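SaTIE-TED (PDB 6FX6) is of unknown function but, as the thioester domain of a wall-anchored staphylococcal surface protein, probably helps the bacterium attach covalently to its targets. Local coordinates at residues 18-23 and 33-38; 23-28 and 49-54; 62-67 and 207-212; 146-151 and 184-189; 194-199 and 235-240. All blocks are in the same frame, centred on the assembly; numbering follows the deposited sequence. Where two conformers were deposited one is given.

Interaction 1: residues 18-23 and 33-38. With ZN (zinc ion), chain C.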
# COMPACT_ATOMS: atom_id res chain seq x y z
N ASN A 18 2.79 -25.82 -12.66
CA ASN A 18 2.09 -25.83 -11.38
C ASN A 18 2.74 -24.77 -10.50
O ASN A 18 3.89 -24.94 -10.09
CB ASN A 18 2.18 -27.20 -10.70
CG ASN A 18 1.40 -28.28 -11.43
OD1 ASN A 18 0.51 -28.00 -12.23
ND2 ASN A 18 1.75 -29.54 -11.17
N TRP A 19 2.03 -23.68 -10.26
CA TRP A 19 2.58 -22.55 -9.49
C TRP A 19 2.72 -22.90 -8.02
O TRP A 19 3.78 -22.69 -7.42
CB TRP A 19 1.70 -21.31 -9.66
CG TRP A 19 1.73 -20.72 -11.04
CD1 TRP A 19 0.72 -20.73 -11.96
CD2 TRP A 19 2.82 -20.03 -11.64
NE1 TRP A 19 1.12 -20.09 -13.11
CE2 TRP A 19 2.41 -19.65 -12.94
CE3 TRP A 19 4.11 -19.71 -11.22
CZ2 TRP A 19 3.25 -18.95 -13.82
CZ3 TRP A 19 4.95 -19.00 -12.09
CH2 TRP A 19 4.51 -18.63 -13.38
N ILE A 20 1.64 -23.43 -7.44
CA ILE A 20 1.62 -23.91 -6.05
C ILE A 20 0.67 -25.09 -5.87
O ILE A 20 -0.25 -25.29 -6.66
CB ILE A 20 1.18 -22.81 -5.06
CG1 ILE A 20 -0.15 -22.17 -5.49
CG2 ILE A 20 2.26 -21.76 -4.90
CD1 ILE A 20 -0.71 -21.17 -4.50
N VAL A 21 0.93 -25.86 -4.82
CA VAL A 21 -0.05 -26.78 -4.26
C VAL A 21 -0.34 -26.24 -2.86
O VAL A 21 0.56 -26.20 -2.02
CB VAL A 21 0.48 -28.23 -4.19
CG1 VAL A 21 -0.55 -29.14 -3.52
CG2 VAL A 21 0.83 -28.73 -5.59
N TYR A 22 -1.58 -25.82 -2.63
CA TYR A 22 -1.94 -25.16 -1.37
C TYR A 22 -3.27 -25.60 -0.80
O TYR A 22 -4.10 -26.19 -1.49
CB TYR A 22 -1.94 -23.64 -1.56
CG TYR A 22 -3.20 -23.06 -2.17
CD1 TYR A 22 -3.45 -23.18 -3.54
CD2 TYR A 22 -4.13 -22.38 -1.39
CE1 TYR A 22 -4.60 -22.65 -4.11
CE2 TYR A 22 -5.28 -21.83 -1.95
CZ TYR A 22 -5.51 -21.97 -3.31
OH TYR A 22 -6.65 -21.42 -3.86
N SER A 23 -3.45 -25.30 0.48
CA SER A 23 -4.70 -25.53 1.21
C SER A 23 -5.16 -24.23 1.87
O SER A 23 -4.34 -23.43 2.31
CB SER A 23 -4.51 -26.62 2.26
OG SER A 23 -4.22 -27.86 1.64
N ASP A 33 -2.33 -24.37 -11.67
CA ASP A 33 -1.50 -24.42 -12.87
C ASP A 33 -1.72 -23.22 -13.82
O ASP A 33 -1.27 -23.23 -14.96
CB ASP A 33 -1.65 -25.76 -13.60
CG ASP A 33 -3.06 -26.00 -14.14
OD1 ASP A 33 -4.01 -25.30 -13.77
OD2 ASP A 33 -3.21 -26.93 -14.94
N ARG A 34 -2.42 -22.20 -13.33
CA ARG A 34 -2.48 -20.89 -13.96
C ARG A 34 -2.84 -19.87 -12.89
O ARG A 34 -3.22 -20.25 -11.77
CB ARG A 34 -3.50 -20.85 -15.10
CG ARG A 34 -4.90 -21.26 -14.67
CD ARG A 34 -5.99 -20.75 -15.62
NE ARG A 34 -7.31 -20.85 -14.98
CZ ARG A 34 -8.48 -20.74 -15.60
NH1 ARG A 34 -9.60 -20.85 -14.88
NH2 ARG A 34 -8.56 -20.54 -16.92
N TRP A 35 -2.76 -18.59 -13.23
CA TRP A 35 -3.00 -17.53 -12.27
C TRP A 35 -3.78 -16.38 -12.87
O TRP A 35 -3.44 -15.88 -13.95
CB TRP A 35 -1.68 -17.04 -11.67
CG TRP A 35 -1.83 -16.63 -10.26
CD1 TRP A 35 -2.44 -15.50 -9.81
CD2 TRP A 35 -1.39 -17.35 -9.11
NE1 TRP A 35 -2.40 -15.46 -8.44
CE2 TRP A 35 -1.76 -16.58 -7.98
CE3 TRP A 35 -0.71 -18.55 -8.91
CZ2 TRP A 35 -1.48 -16.99 -6.67
CZ3 TRP A 35 -0.43 -18.96 -7.61
CH2 TRP A 35 -0.81 -18.18 -6.51
N ALA A 36 -4.84 -15.98 -12.17
CA ALA A 36 -5.68 -14.86 -12.59
C ALA A 36 -5.07 -13.58 -12.04
O ALA A 36 -4.94 -13.42 -10.82
CB ALA A 36 -7.10 -15.03 -12.07
N LYS A 37 -4.66 -12.69 -12.94
CA LYS A 37 -4.29 -11.33 -12.56
C LYS A 37 -5.53 -10.47 -12.75
O LYS A 37 -5.90 -10.15 -13.88
CB LYS A 37 -3.13 -10.82 -13.42
CG LYS A 37 -2.54 -9.50 -12.95
CD LYS A 37 -1.52 -8.99 -13.94
CE LYS A 37 -0.84 -7.73 -13.43
NZ LYS A 37 0.07 -7.15 -14.45
N PHE A 38 -6.15 -10.11 -11.63
CA PHE A 38 -7.44 -9.42 -11.65
C PHE A 38 -7.31 -7.92 -11.89
O PHE A 38 -6.41 -7.27 -11.35
CB PHE A 38 -8.19 -9.64 -10.33
CG PHE A 38 -8.50 -11.08 -10.03
CD1 PHE A 38 -9.48 -11.76 -10.75
CD2 PHE A 38 -7.83 -11.75 -9.00
CE1 PHE A 38 -9.78 -13.09 -10.46
CE2 PHE A 38 -8.13 -13.08 -8.71
CZ PHE A 38 -9.10 -13.75 -9.44
ZN ZN C . -5.79 -25.37 -14.61
O HOH W 1 -1.38 -29.18 -14.02
O HOH W 2 -7.00 -23.68 -13.89
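Residues 18-23 and 33-38 lead into and along two antiparallel neighbours, strands 20-24 and 30-40, and their backbones come nearest at N18 and D33, with CA atoms 4.1 Å apart. No hydrogen bond joins the two segments directly; W19 and I20 make backbone bonds to M32, just before the second segment, and side chains carry the contact. The six-membered ring of W35 turns its edge toward the face of the W19 pyrrole ring in an offset edge-to-face pair, the centroids 5.8 Å apart and the planes at 84°. W19 CB also lies at the rim of the W35 indole, 3.7 Å from W35 CE3. I20 crosses that indole at about a right angle, its CD1 3.6 Å from W35 CH2, because CG1 takes the crowded position between N and C (chi1 52°). This aromatic cluster belongs to the antiparallel sheet of the thioester domain, where helix 94-107 packs against W35 and I20 through M102. At the more exposed end, one water donates both to N18 OD1 at 2.9 Å and to D33 OD2 at 3.0 Å. The other carboxylate oxygen, D33 OD1, binds a zinc ion at 2.0 Å, and that ion also holds a water.

Interaction 2: residues 23-28 and 49-54. With ACT (acetate ion), chain D; ACT (acetate ion), chain E.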
# COMPACT_ATOMS: atom_id res chain seq x y z
N SER A 23 -3.45 -25.30 0.48
CA SER A 23 -4.70 -25.53 1.21
C SER A 23 -5.16 -24.23 1.87
O SER A 23 -4.34 -23.43 2.31
CB SER A 23 -4.51 -26.62 2.26
OG SER A 23 -4.22 -27.86 1.64
N ALA A 24 -6.47 -24.03 1.90
CA ALA A 24 -7.08 -22.85 2.50
C ALA A 24 -8.55 -23.15 2.76
O ALA A 24 -9.32 -23.33 1.82
CB ALA A 24 -6.94 -21.66 1.57
N LYS A 25 -8.93 -23.24 4.04
CA LYS A 25 -10.29 -23.64 4.45
C LYS A 25 -10.64 -25.05 3.91
O LYS A 25 -9.80 -25.94 3.99
CB LYS A 25 -11.33 -22.57 4.06
CG LYS A 25 -11.12 -21.20 4.67
CD LYS A 25 -12.46 -20.50 4.82
CE LYS A 25 -12.33 -19.00 5.02
NZ LYS A 25 -13.69 -18.39 5.09
N ASP A 26 -11.85 -25.25 3.38
CA ASP A 26 -12.26 -26.51 2.74
C ASP A 26 -11.40 -26.92 1.53
O ASP A 26 -11.18 -28.11 1.31
CB ASP A 26 -13.75 -26.47 2.34
CG ASP A 26 -14.07 -25.34 1.36
OD1 ASP A 26 -13.63 -24.19 1.60
OD2 ASP A 26 -14.79 -25.59 0.37
N ARG A 27 -10.92 -25.94 0.77
CA ARG A 27 -10.01 -26.21 -0.36
C ARG A 27 -8.70 -26.80 0.16
O ARG A 27 -7.91 -26.11 0.79
CB ARG A 27 -9.74 -24.93 -1.15
CG ARG A 27 -8.82 -25.10 -2.35
CD ARG A 27 -8.71 -23.82 -3.16
NE ARG A 27 -9.89 -23.61 -4.00
CZ ARG A 27 -9.98 -22.72 -4.99
NH1 ARG A 27 -8.97 -21.91 -5.31
NH2 ARG A 27 -11.12 -22.64 -5.68
N GLU A 28 -8.50 -28.10 -0.10
CA GLU A 28 -7.31 -28.84 0.34
C GLU A 28 -6.52 -29.33 -0.86
O GLU A 28 -7.10 -29.84 -1.83
CB GLU A 28 -7.73 -30.05 1.19
CG GLU A 28 -8.26 -29.70 2.58
CD GLU A 28 -8.84 -30.89 3.32
OE1 GLU A 28 -9.40 -31.80 2.67
OE2 GLU A 28 -8.76 -30.92 4.57
N GLU A 49 -10.32 -14.23 -0.77
CA GLU A 49 -10.88 -15.46 -0.22
C GLU A 49 -10.19 -16.62 -0.93
O GLU A 49 -10.67 -17.08 -1.98
CB GLU A 49 -12.39 -15.52 -0.46
CG GLU A 49 -13.21 -14.64 0.46
CD GLU A 49 -14.70 -14.76 0.17
OE1 GLU A 49 -15.10 -14.51 -0.99
OE2 GLU A 49 -15.46 -15.12 1.09
N PRO A 50 -9.05 -17.11 -0.39
CA PRO A 50 -8.24 -18.11 -1.12
C PRO A 50 -8.91 -19.47 -1.41
O PRO A 50 -8.39 -20.23 -2.23
CB PRO A 50 -7.02 -18.29 -0.20
CG PRO A 50 -7.47 -17.87 1.15
CD PRO A 50 -8.47 -16.78 0.92
N ASN A 51 -10.02 -19.77 -0.74
CA ASN A 51 -10.78 -21.02 -0.94
C ASN A 51 -11.89 -20.96 -2.02
O ASN A 51 -12.68 -21.90 -2.11
CB ASN A 51 -11.40 -21.45 0.39
CG ASN A 51 -12.58 -20.58 0.80
OD1 ASN A 51 -12.50 -19.35 0.72
ND2 ASN A 51 -13.67 -21.21 1.22
N LYS A 52 -11.96 -19.89 -2.81
CA LYS A 52 -13.05 -19.72 -3.78
C LYS A 52 -12.58 -19.29 -5.16
O LYS A 52 -11.56 -18.61 -5.31
CB LYS A 52 -14.05 -18.68 -3.27
CG LYS A 52 -14.82 -19.14 -2.05
CD LYS A 52 -15.85 -18.10 -1.65
CE LYS A 52 -16.81 -18.66 -0.61
NZ LYS A 52 -17.97 -17.75 -0.42
N GLU A 53 -13.36 -19.69 -6.17
CA GLU A 53 -13.16 -19.24 -7.55
C GLU A 53 -13.83 -17.89 -7.79
O GLU A 53 -14.95 -17.66 -7.32
CB GLU A 53 -13.67 -20.30 -8.55
CG GLU A 53 -15.17 -20.29 -8.86
CD GLU A 53 -16.08 -20.49 -7.64
OE1 GLU A 53 -15.66 -21.18 -6.67
OE2 GLU A 53 -17.21 -19.96 -7.65
N ALA A 54 -13.16 -17.00 -8.52
CA ALA A 54 -13.72 -15.70 -8.89
C ALA A 54 -14.67 -15.83 -10.09
O ALA A 54 -14.52 -16.73 -10.92
CB ALA A 54 -12.60 -14.72 -9.21
C ACT D . -13.12 -26.31 -4.21
O ACT D . -13.18 -25.06 -4.28
OXT ACT D . -14.04 -27.05 -4.61
CH3 ACT D . -11.90 -26.93 -3.61
C ACT E . -9.26 -20.53 -9.34
O ACT E . -8.28 -19.82 -9.67
OXT ACT E . -9.36 -21.03 -8.20
CH3 ACT E . -10.35 -20.77 -10.35
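N51 and R27 dominate this contact, with P50 beside them. N51 points its amide at the side chain of D26: ND2 donates to D26 OD1 at 3.0 Å, nearly straight at 173°, using the syn lone pair of the carboxylate and staying in the amide plane. N51 CB sits 3.1 Å from A24 O, and the K25 chain crosses the amide obliquely. R27 leaves with CG anti to its backbone N, then bends at chi3 (-77°), which brings one guanidinium face over the N51-K52 peptide, with K52 N 4.0 Å above its centre. R27 NH1 is hydrogen-bonded to Y22 and donates at 3.0 Å to OXT of the chain E acetate, an ion probably from the crystallisation liquor; Y22 in turn bonds P50 O, linking both segments. A24 CB meets P50 CB at 3.8 Å. Here the type II' turn A24-R27 of a tight beta-hairpin between strands 20-24 and 27-28 meets the type I turn E49-K52 in the loop after strand 43-47.

Interaction 3: residues 62-67 and 207-212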
# COMPACT_ATOMS: atom_id res chain seq x y z
N GLY A 62 -19.32 -2.98 -5.59
CA GLY A 62 -18.26 -2.44 -4.75
C GLY A 62 -18.79 -1.91 -3.43
O GLY A 62 -19.70 -1.08 -3.41
N ALA A 63 -18.22 -2.40 -2.33
CA ALA A 63 -18.48 -1.88 -0.99
C ALA A 63 -17.14 -1.67 -0.29
O ALA A 63 -16.14 -2.23 -0.72
CB ALA A 63 -19.34 -2.87 -0.21
N ASN A 64 -17.13 -0.88 0.78
CA ASN A 64 -15.89 -0.60 1.50
C ASN A 64 -15.31 -1.88 2.12
O ASN A 64 -16.05 -2.75 2.57
CB ASN A 64 -16.11 0.46 2.59
CG ASN A 64 -14.81 1.03 3.13
OD1 ASN A 64 -14.52 0.92 4.32
ND2 ASN A 64 -14.01 1.63 2.26
N LEU A 65 -13.98 -1.98 2.13
CA LEU A 65 -13.27 -3.17 2.63
C LEU A 65 -13.67 -3.61 4.05
O LEU A 65 -13.62 -4.80 4.35
CB LEU A 65 -11.76 -2.94 2.57
CG LEU A 65 -10.85 -4.13 2.92
CD1 LEU A 65 -11.04 -5.28 1.94
CD2 LEU A 65 -9.39 -3.69 2.95
N ASP A 66 -14.04 -2.66 4.91
CA ASP A 66 -14.45 -2.98 6.29
C ASP A 66 -15.70 -3.87 6.44
O ASP A 66 -15.91 -4.44 7.51
CB ASP A 66 -14.58 -1.71 7.15
CG ASP A 66 -15.62 -0.72 6.63
OD1 ASP A 66 -16.40 -1.06 5.71
OD2 ASP A 66 -15.66 0.42 7.16
N THR A 67 -16.52 -3.99 5.38
CA THR A 67 -17.66 -4.92 5.39
C THR A 67 -17.21 -6.39 5.48
O THR A 67 -17.94 -7.22 6.02
CB THR A 67 -18.57 -4.76 4.15
OG1 THR A 67 -17.84 -5.06 2.96
CG2 THR A 67 -19.14 -3.35 4.06
N GLY A 207 -6.50 6.26 -1.22
CA GLY A 207 -7.92 6.14 -1.54
C GLY A 207 -8.63 5.23 -0.57
O GLY A 207 -8.05 4.80 0.43
N THR A 208 -9.88 4.93 -0.88
CA THR A 208 -10.68 4.04 -0.04
C THR A 208 -10.65 2.62 -0.62
O THR A 208 -11.01 2.42 -1.79
CB THR A 208 -12.13 4.58 0.18
OG1 THR A 208 -12.78 3.80 1.19
CG2 THR A 208 -12.98 4.57 -1.10
N PRO A 209 -10.20 1.63 0.18
CA PRO A 209 -10.16 0.27 -0.34
C PRO A 209 -11.54 -0.35 -0.46
O PRO A 209 -12.35 -0.23 0.46
CB PRO A 209 -9.29 -0.49 0.67
CG PRO A 209 -9.36 0.30 1.93
CD PRO A 209 -9.69 1.71 1.56
N LEU A 210 -11.80 -0.98 -1.60
CA LEU A 210 -13.10 -1.56 -1.91
C LEU A 210 -13.01 -3.09 -1.94
O LEU A 210 -11.96 -3.66 -2.24
CB LEU A 210 -13.58 -1.05 -3.27
CG LEU A 210 -13.72 0.47 -3.43
CD1 LEU A 210 -14.25 0.83 -4.81
CD2 LEU A 210 -14.62 1.05 -2.35
N VAL A 211 -14.13 -3.73 -1.61
CA VAL A 211 -14.30 -5.17 -1.81
C VAL A 211 -15.41 -5.31 -2.84
O VAL A 211 -16.40 -4.57 -2.80
CB VAL A 211 -14.59 -5.95 -0.50
CG1 VAL A 211 -15.79 -5.40 0.27
CG2 VAL A 211 -14.78 -7.44 -0.78
N TYR A 212 -15.22 -6.25 -3.77
CA TYR A 212 -16.16 -6.50 -4.85
C TYR A 212 -16.70 -7.91 -4.73
O TYR A 212 -15.93 -8.87 -4.59
CB TYR A 212 -15.46 -6.31 -6.20
CG TYR A 212 -15.30 -4.86 -6.57
CD1 TYR A 212 -16.34 -4.16 -7.18
CD2 TYR A 212 -14.11 -4.18 -6.30
CE1 TYR A 212 -16.20 -2.82 -7.51
CE2 TYR A 212 -13.96 -2.84 -6.64
CZ TYR A 212 -15.01 -2.16 -7.24
OH TYR A 212 -14.87 -0.84 -7.57
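N64 O is gripped twice, by T67 OG1 at 2.9 Å, nearly along the C=O axis, and by T67 N at 3.1 Å, so the carbonyl that ends strand 59-64 is tied into the turn that follows it. One residue earlier, A63 O takes V211 N at 2.7 Å, also along its axis, and a CA-H...O contact from L210 CA comes in beside that bond. A63 N returns the favour to V211 O at 2.9 Å, which makes A63 and V211 an antiparallel hydrogen-bonded pair. Past the strand, L65 N reaches P209 O at 2.9 Å, but from above the carbonyl plane. Side chains fill in around these bonds. L65, with CG anti to its backbone N, crosses the P209 ring at about a right angle and lays CD2 3.9 Å from P209 CB. V211 CG1 occupies the crowded position between N and C, where it meets T67 OG1 at 3.4 Å as well as the A63 carbonyl. On the other face of the sheet, G62 has no side chain, and the Y212 ring can come within 3.5 Å of G62 CA through its CE1. The bonds that set the register are all main-chain ones, so the pairing of strands 59-64 and 210-213 probably rests largely on backbone geometry, with the L65-P209 and A63-V211 apolar contacts beside it.

Interaction 4: residues 146-151 and 184-189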
# COMPACT_ATOMS: atom_id res chain seq x y z
N LYS A 146 7.91 23.48 16.14
CA LYS A 146 9.18 24.22 16.07
C LYS A 146 8.89 25.67 15.73
O LYS A 146 8.12 25.93 14.81
CB LYS A 146 10.06 23.64 14.96
CG LYS A 146 10.36 22.16 15.06
CD LYS A 146 11.41 21.84 16.11
CE LYS A 146 12.03 20.48 15.85
NZ LYS A 146 12.77 19.99 17.03
N PRO A 147 9.52 26.63 16.45
CA PRO A 147 9.37 28.03 16.07
C PRO A 147 10.21 28.38 14.85
O PRO A 147 11.30 27.83 14.67
CB PRO A 147 9.89 28.78 17.30
CG PRO A 147 10.91 27.86 17.88
CD PRO A 147 10.38 26.47 17.64
N ILE A 148 9.70 29.27 14.02
CA ILE A 148 10.42 29.77 12.84
C ILE A 148 9.98 31.21 12.56
O ILE A 148 8.78 31.50 12.56
CB ILE A 148 10.21 28.84 11.61
CG1 ILE A 148 11.17 29.21 10.48
CG2 ILE A 148 8.76 28.86 11.12
CD1 ILE A 148 11.15 28.25 9.32
N LYS A 149 10.94 32.09 12.34
CA LYS A 149 10.65 33.49 12.00
C LYS A 149 10.35 33.63 10.52
O LYS A 149 10.97 32.95 9.70
CB LYS A 149 11.81 34.41 12.40
CG LYS A 149 12.12 34.37 13.88
CD LYS A 149 12.74 35.66 14.38
CE LYS A 149 12.83 35.65 15.90
NZ LYS A 149 13.32 36.95 16.44
N VAL A 150 9.41 34.51 10.19
CA VAL A 150 9.08 34.82 8.79
C VAL A 150 10.33 35.34 8.08
O VAL A 150 11.05 36.19 8.61
CB VAL A 150 7.93 35.86 8.70
CG1 VAL A 150 7.86 36.51 7.32
CG2 VAL A 150 6.60 35.20 9.04
N GLY A 151 10.58 34.80 6.88
CA GLY A 151 11.74 35.18 6.08
C GLY A 151 12.91 34.22 6.23
O GLY A 151 13.51 33.83 5.24
N LEU A 184 15.19 18.65 6.15
CA LEU A 184 13.97 19.31 5.70
C LEU A 184 14.26 20.80 5.67
O LEU A 184 14.55 21.38 6.72
CB LEU A 184 12.79 19.00 6.63
CG LEU A 184 11.46 19.70 6.32
CD1 LEU A 184 10.92 19.28 4.96
CD2 LEU A 184 10.42 19.44 7.41
N ILE A 185 14.19 21.40 4.48
CA ILE A 185 14.55 22.80 4.25
C ILE A 185 13.26 23.60 4.13
O ILE A 185 12.46 23.36 3.23
CB ILE A 185 15.38 22.97 2.95
CG1 ILE A 185 16.54 21.96 2.86
CG2 ILE A 185 15.91 24.40 2.81
CD1 ILE A 185 17.55 22.04 3.98
N VAL A 186 13.07 24.58 5.01
CA VAL A 186 11.78 25.26 5.16
C VAL A 186 11.92 26.77 5.19
O VAL A 186 12.82 27.30 5.84
CB VAL A 186 11.10 24.83 6.48
CG1 VAL A 186 9.75 25.51 6.63
CG2 VAL A 186 10.94 23.32 6.53
N THR A 187 11.03 27.45 4.48
CA THR A 187 10.86 28.89 4.65
C THR A 187 9.36 29.22 4.66
O THR A 187 8.60 28.65 3.88
CB THR A 187 11.64 29.71 3.59
OG1 THR A 187 11.47 31.12 3.84
CG2 THR A 187 11.20 29.39 2.17
N ALA A 188 8.96 30.10 5.57
CA ALA A 188 7.57 30.53 5.71
C ALA A 188 7.49 32.04 5.64
O ALA A 188 8.35 32.73 6.18
CB ALA A 188 7.01 30.05 7.04
N ASP A 189 6.46 32.55 4.97
CA ASP A 189 6.25 33.99 4.80
C ASP A 189 5.01 34.46 5.58
O ASP A 189 4.39 33.66 6.28
CB ASP A 189 6.21 34.37 3.30
CG ASP A 189 5.14 33.64 2.51
OD1 ASP A 189 3.94 33.75 2.87
OD2 ASP A 189 5.48 32.96 1.52
O HOH W 3 10.81 31.26 7.54
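I148 starts the contact. Its CG1 is anti to the backbone N (chi1 -169°) and the chain stays extended, so CD1 reaches across to V186, 4.1 Å from V186 CG1 and about as far from the V186 carbonyl. K149 turns its side chain away and contributes its carbonyl: a water donates to K149 O at 2.7 Å and accepts from A188 N at 2.9 Å, bridging the two backbones just before they come into direct contact. Here strand 145-149, at the edge of a mixed sheet, approaches strand 183-188 of a three-stranded antiparallel sheet, the touching parts running 62° apart; V186 also rests on L235 and I198, consistent with two sheets packed face to face. V150 lays both methyls against D189, CG1 and CG2 each 3.9 Å from D189 C, while its CA makes a CA-H...O contact with A188 O. That same oxygen accepts from G151 N at 3.1 Å, nearly along the C=O axis, and G151 has a positive phi (97°), where a side chain would jam against the preceding carbonyl, which calls for glycine.

Interaction 5: residues 194-199 and 235-240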
# COMPACT_ATOMS: atom_id res chain seq x y z
N ASP A 194 -0.47 30.84 11.53
CA ASP A 194 0.38 30.90 12.73
C ASP A 194 0.92 29.51 13.10
O ASP A 194 2.09 29.39 13.48
CB ASP A 194 -0.38 31.54 13.91
CG ASP A 194 -0.66 33.02 13.69
OD1 ASP A 194 0.19 33.73 13.10
OD2 ASP A 194 -1.74 33.49 14.12
N ASN A 195 0.08 28.49 12.96
CA ASN A 195 0.50 27.11 13.12
C ASN A 195 0.38 26.41 11.77
O ASN A 195 -0.73 26.08 11.35
CB ASN A 195 -0.33 26.44 14.21
CG ASN A 195 -0.15 27.11 15.56
OD1 ASN A 195 -0.96 27.95 15.96
ND2 ASN A 195 0.94 26.78 16.24
N ALA A 196 1.52 26.22 11.11
CA ALA A 196 1.57 25.66 9.75
C ALA A 196 2.17 24.26 9.76
O ALA A 196 3.34 24.09 10.10
CB ALA A 196 2.37 26.58 8.85
N THR A 197 1.37 23.27 9.36
CA THR A 197 1.77 21.87 9.41
C THR A 197 2.25 21.38 8.04
O THR A 197 1.53 21.49 7.05
CB THR A 197 0.62 21.00 9.93
OG1 THR A 197 0.31 21.41 11.27
CG2 THR A 197 0.99 19.53 9.93
N ILE A 198 3.47 20.84 8.02
CA ILE A 198 4.07 20.21 6.85
C ILE A 198 3.91 18.69 6.97
O ILE A 198 4.24 18.12 8.01
CB ILE A 198 5.57 20.59 6.75
CG1 ILE A 198 5.71 22.10 6.53
CG2 ILE A 198 6.24 19.81 5.62
CD1 ILE A 198 7.13 22.62 6.57
N HIS A 199 3.42 18.05 5.92
CA HIS A 199 3.25 16.60 5.88
C HIS A 199 4.20 15.98 4.87
O HIS A 199 4.20 16.38 3.71
CB HIS A 199 1.83 16.21 5.46
CG HIS A 199 0.75 16.86 6.27
ND1 HIS A 199 0.21 16.26 7.39
CD2 HIS A 199 0.09 18.03 6.10
CE1 HIS A 199 -0.73 17.05 7.88
NE2 HIS A 199 -0.82 18.13 7.12
N LEU A 235 5.04 24.14 12.23
CA LEU A 235 5.82 25.36 12.44
C LEU A 235 4.99 26.39 13.18
O LEU A 235 3.84 26.62 12.81
CB LEU A 235 6.24 25.95 11.10
CG LEU A 235 7.02 25.06 10.14
CD1 LEU A 235 7.12 25.72 8.78
CD2 LEU A 235 8.41 24.74 10.68
N GLN A 236 5.57 27.00 14.21
CA GLN A 236 4.95 28.13 14.89
C GLN A 236 5.56 29.39 14.25
O GLN A 236 6.70 29.75 14.54
CB GLN A 236 5.23 28.08 16.39
CG GLN A 236 4.65 26.87 17.10
CD GLN A 236 5.05 26.76 18.57
OE1 GLN A 236 6.13 27.22 18.97
NE2 GLN A 236 4.19 26.14 19.37
N VAL A 237 4.79 30.03 13.37
CA VAL A 237 5.32 31.09 12.51
C VAL A 237 5.31 32.40 13.29
O VAL A 237 4.24 32.89 13.66
CB VAL A 237 4.52 31.22 11.19
CG1 VAL A 237 5.21 32.19 10.24
CG2 VAL A 237 4.36 29.85 10.53
N ILE A 238 6.49 32.96 13.53
CA ILE A 238 6.66 34.18 14.32
C ILE A 238 6.64 35.38 13.38
O ILE A 238 7.51 35.51 12.52
CB ILE A 238 7.99 34.15 15.13
CG1 ILE A 238 7.95 33.01 16.14
CG2 ILE A 238 8.22 35.49 15.84
CD1 ILE A 238 9.31 32.65 16.72
N LYS A 239 5.65 36.26 13.57
CA LYS A 239 5.39 37.38 12.66
C LYS A 239 6.28 38.58 12.95
O LYS A 239 6.95 39.09 12.06
CB LYS A 239 3.92 37.80 12.73
CG LYS A 239 2.92 36.69 12.42
CD LYS A 239 2.90 36.34 10.94
CE LYS A 239 2.16 35.04 10.70
NZ LYS A 239 2.23 34.63 9.27
N ASN A 240 6.25 39.03 14.21
CA ASN A 240 7.05 40.17 14.69
C ASN A 240 6.80 41.46 13.89
O ASN A 240 5.66 41.91 13.76
CB ASN A 240 8.55 39.81 14.68
CG ASN A 240 9.42 40.85 15.39
OD1 ASN A 240 8.96 41.59 16.26
ND2 ASN A 240 10.70 40.89 15.02
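L235 CB stands 3.6 Å from A196 O. Going outward, CG, placed anti to the carbonyl carbon (chi1 -56°), is still beside that oxygen at 3.8 Å, and the tip CD1 then meets I198 CD1 at 3.8 Å, the two chains crossing obliquely. Beyond these segments I148 and V175 also touch the leucine, which sits buried where strand 231-238 faces the neighbouring sheet. The backbones beneath hold the register: A196 and L235 form an antiparallel hydrogen-bonded pair, A196 N giving to L235 O at 2.9 Å and L235 N to A196 O at 2.7 Å, the latter from above the carbonyl plane. V237 N adds a third bond, to D194 O at 2.8 Å. On the other face of the sheet N195 and Q236 lie side by side, pointing the same way, with N195 ND2 3.8 Å from Q236 CG and the amide planes 71° apart. At the far end D194 OD1 and K239 NZ stay 4.4 Å apart, beyond a salt bridge though their attraction may still contribute, and the ammonium bonds A192 O and K190 O. The chemistry thus implies two unlike faces, one polar, one apolar and turned to the interior, joined by main-chain bonds.

In the fold
From the N terminus, interaction 1 opens at 18-23 and closes at 33-38, but interaction 2 opens at 23-28 before that and closes at 49-54, so the two cross; they share S23, and the Y22 hydroxyl joins them. Interaction 3 opens next, at 62-67, and closes only at 207-212, adding strand 210-213 to the same large sheet after a long excursion. Interaction 4 lies wholly within that excursion, whereas interaction 5 opens inside it and closes after it, crossing interaction 3. Interactions 4 and 5 touch, strand 145-149 pairing with 231-238, and build the distal domain; the centre of interaction 4 lies about 54 Å from that of interaction 1. The long-range threading is consistent with the slipknot topology described for this class.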